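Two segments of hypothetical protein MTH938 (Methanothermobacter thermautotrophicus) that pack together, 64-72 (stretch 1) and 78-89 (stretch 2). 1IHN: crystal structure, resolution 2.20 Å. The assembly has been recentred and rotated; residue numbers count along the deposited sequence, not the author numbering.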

# COMPACT_ATOMS: atom_id res chain seq x y z
N SER A 64 1.39 7.54 -9.52
CA SER A 64 1.19 6.10 -9.44
C SER A 64 0.86 5.64 -8.03
O SER A 64 1.49 6.06 -7.05
CB SER A 64 2.45 5.38 -9.92
OG SER A 64 2.39 3.98 -9.66
N ILE A 65 -0.13 4.77 -7.94
CA ILE A 65 -0.55 4.22 -6.67
C ILE A 65 -0.33 2.72 -6.72
O ILE A 65 -0.87 2.03 -7.59
CB ILE A 65 -2.03 4.49 -6.37
CG1 ILE A 65 -2.25 5.99 -6.10
CG2 ILE A 65 -2.47 3.67 -5.16
CD1 ILE A 65 -3.68 6.36 -5.76
N ILE A 66 0.47 2.21 -5.79
CA ILE A 66 0.75 0.80 -5.73
C ILE A 66 0.05 0.20 -4.53
O ILE A 66 0.12 0.74 -3.42
CB ILE A 66 2.27 0.53 -5.61
CG1 ILE A 66 3.00 1.15 -6.80
CG2 ILE A 66 2.52 -0.97 -5.51
CD1 ILE A 66 4.50 0.95 -6.78
N ILE A 67 -0.63 -0.91 -4.75
CA ILE A 67 -1.34 -1.58 -3.67
C ILE A 67 -0.73 -2.96 -3.46
O ILE A 67 -0.72 -3.79 -4.38
CB ILE A 67 -2.84 -1.73 -4.00
CG1 ILE A 67 -3.47 -0.35 -4.11
CG2 ILE A 67 -3.53 -2.57 -2.92
CD1 ILE A 67 -4.94 -0.37 -4.48
N GLY A 68 -0.21 -3.19 -2.27
CA GLY A 68 0.35 -4.48 -1.94
C GLY A 68 -0.79 -5.33 -1.41
O GLY A 68 -1.24 -5.14 -0.27
N SER A 69 -1.26 -6.27 -2.23
CA SER A 69 -2.38 -7.13 -1.86
C SER A 69 -2.02 -8.18 -0.78
O SER A 69 -2.82 -9.07 -0.48
CB SER A 69 -2.93 -7.84 -3.10
OG SER A 69 -1.92 -8.60 -3.73
N GLY A 70 -0.83 -8.05 -0.21
CA GLY A 70 -0.40 -8.91 0.91
C GLY A 70 0.54 -10.03 0.48
O GLY A 70 0.84 -10.19 -0.71
N VAL A 71 0.99 -10.75 1.50
CA VAL A 71 1.86 -11.92 1.35
C VAL A 71 0.97 -13.13 1.01
O VAL A 71 0.28 -13.67 1.89
CB VAL A 71 2.64 -12.15 2.65
CG1 VAL A 71 3.58 -13.35 2.59
CG2 VAL A 71 3.52 -10.96 3.05
N HIS A 72 1.00 -13.50 -0.27
CA HIS A 72 0.18 -14.61 -0.85
C HIS A 72 -1.08 -14.07 -1.55
O HIS A 72 -1.98 -14.85 -1.93
CB HIS A 72 -0.39 -15.56 0.18
CG HIS A 72 0.61 -16.24 1.10
ND1 HIS A 72 1.72 -16.94 0.64
CD2 HIS A 72 0.62 -16.34 2.45
CE1 HIS A 72 2.36 -17.43 1.69
NE2 HIS A 72 1.71 -17.08 2.78
N GLY A 78 -12.08 -3.94 -4.46
CA GLY A 78 -13.49 -3.81 -4.77
C GLY A 78 -13.74 -2.62 -5.68
O GLY A 78 -14.69 -1.87 -5.47
N PHE A 79 -12.90 -2.46 -6.70
CA PHE A 79 -13.04 -1.35 -7.63
C PHE A 79 -12.03 -1.44 -8.77
O PHE A 79 -11.11 -2.26 -8.74
CB PHE A 79 -12.83 -0.03 -6.89
CG PHE A 79 -11.48 0.09 -6.23
CD1 PHE A 79 -10.33 0.28 -6.99
CD2 PHE A 79 -11.36 -0.01 -4.85
CE1 PHE A 79 -9.08 0.37 -6.39
CE2 PHE A 79 -10.11 0.08 -4.24
CZ PHE A 79 -8.97 0.27 -5.01
N ARG A 80 -12.22 -0.58 -9.77
CA ARG A 80 -11.33 -0.51 -10.92
C ARG A 80 -10.67 0.86 -10.89
O ARG A 80 -11.35 1.88 -10.82
CB ARG A 80 -12.12 -0.69 -12.21
N SER A 81 -9.34 0.88 -10.92
CA SER A 81 -8.59 2.13 -10.88
C SER A 81 -7.25 1.99 -11.58
O SER A 81 -6.87 0.90 -12.01
CB SER A 81 -8.36 2.56 -9.42
OG SER A 81 -7.56 3.73 -9.35
N ASP A 82 -6.53 3.10 -11.70
CA ASP A 82 -5.22 3.10 -12.34
C ASP A 82 -4.20 2.46 -11.41
O ASP A 82 -3.11 2.07 -11.83
CB ASP A 82 -4.80 4.52 -12.69
N ALA A 83 -4.57 2.34 -10.13
CA ALA A 83 -3.70 1.76 -9.12
C ALA A 83 -3.16 0.38 -9.51
O ALA A 83 -3.89 -0.46 -10.04
CB ALA A 83 -4.43 1.68 -7.79
N THR A 84 -1.88 0.16 -9.22
CA THR A 84 -1.22 -1.10 -9.52
C THR A 84 -1.30 -2.07 -8.35
O THR A 84 -0.69 -1.84 -7.31
CB THR A 84 0.27 -0.85 -9.84
OG1 THR A 84 0.37 0.05 -10.95
CG2 THR A 84 0.97 -2.16 -10.17
N VAL A 85 -2.05 -3.15 -8.52
CA VAL A 85 -2.18 -4.14 -7.46
C VAL A 85 -1.21 -5.29 -7.70
O VAL A 85 -1.18 -5.87 -8.79
CB VAL A 85 -3.62 -4.70 -7.38
CG1 VAL A 85 -3.73 -5.67 -6.21
CG2 VAL A 85 -4.60 -3.56 -7.21
N LEU A 86 -0.42 -5.62 -6.68
CA LEU A 86 0.56 -6.68 -6.78
C LEU A 86 0.78 -7.33 -5.42
O LEU A 86 0.51 -6.72 -4.39
CB LEU A 86 1.91 -6.11 -7.26
CG LEU A 86 1.98 -5.52 -8.67
CD1 LEU A 86 3.27 -4.74 -8.84
CD2 LEU A 86 1.90 -6.65 -9.70
N PRO A 87 1.26 -8.59 -5.41
CA PRO A 87 1.50 -9.23 -4.12
C PRO A 87 2.47 -8.28 -3.43
O PRO A 87 3.33 -7.70 -4.08
CB PRO A 87 2.15 -10.56 -4.52
CG PRO A 87 1.48 -10.87 -5.83
CD PRO A 87 1.51 -9.52 -6.52
N THR A 88 2.32 -8.12 -2.12
CA THR A 88 3.15 -7.19 -1.37
C THR A 88 4.66 -7.20 -1.64
O THR A 88 5.24 -6.16 -1.93
CB THR A 88 2.90 -7.34 0.15
OG1 THR A 88 1.52 -7.11 0.41
CG2 THR A 88 3.71 -6.33 0.94
N CYS A 89 5.30 -8.37 -1.56
CA CYS A 89 6.73 -8.39 -1.79
C CYS A 89 7.11 -8.00 -3.22
O CYS A 89 8.25 -7.62 -3.49
CB CYS A 89 7.31 -9.76 -1.41
SG CYS A 89 7.25 -10.08 0.40
O HOH W 1 -1.43 4.17 -10.29

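The two stretches are joined chiefly as neighbouring parallel strands, their N-to-C directions 22° apart and their axes approaching to 4.6 Å, and together they bury 610 Å². Three residues cover the most surface: Ile-67, Thr-88 and Thr-84.

Ile-67 carries the largest share. Its backbone faces stretch 2 with both polar groups: Ile-67 N donates to Thr-84 O (2.7 Å, 176° at the hydrogen), and Ile-67 O accepts from Leu-86 N (3.0 Å, 168°). Bonding to the residues before and after its partner, Val-85, is the signature of a parallel bridge. The side chain, with chi1 at m and chi2 at t, lies on the same face of the sheet as that of Val-85, and Ile-67 CB stands 4.1 Å from Val-85 CG2. Farther out, Ile-67 CD1 reaches Ala-83 CB at 3.9 Å and the edge of the Phe-79 ring at 4.1 Å from CZ. A branched, wholly apolar side chain suits this buried place, since its end, CD1, packs against the apolar side chains of Ala-83 and Phe-79.

Thr-84 extends the ladder in the other direction. Besides its carbonyl bond to Ile-67, Thr-84 N donates to Ile-65 O (2.7 Å, 159°), so that its two backbone groups straddle Ile-66, with which it pairs at a CA-CA distance of 4.7 Å. The side chains of this pair share the face opposite that of Ile-67 and Val-85. Beside this pair, Ile-65 CG2 packs on Ala-83 CB at 3.8 Å, and water 1 links the stretches by accepting from Ile-65 N (2.8 Å) and donating weakly to Asp-82 O (3.1 Å).

At the far end, Ser-69 N donates to Leu-86 O (2.8 Å, 157°), the last of these ladder bonds. CA-H...O contacts run alongside the ladder, among them Gly-68 CA to Leu-86 O at 3.3 Å.

Thr-88 then holds the turn of stretch 1 against the start of a helix, just after Pro-87 at the N-cap position. Its N donates to Gly-70 O (2.9 Å, 158°), the firmest link here; Gly-70 N to Thr-88 OG1, at 2.6 Å and only 117°, is a weak hydrogen bond, and the hydroxyl's modelled place is less certain. Glycine fits both neighbouring sites. At Gly-68 an ideal CB would lie a tight 3.1 Å from Thr-88 OG1, while the phi/psi of Gly-70 (102/176) would jam a CB against the preceding carbonyl oxygen.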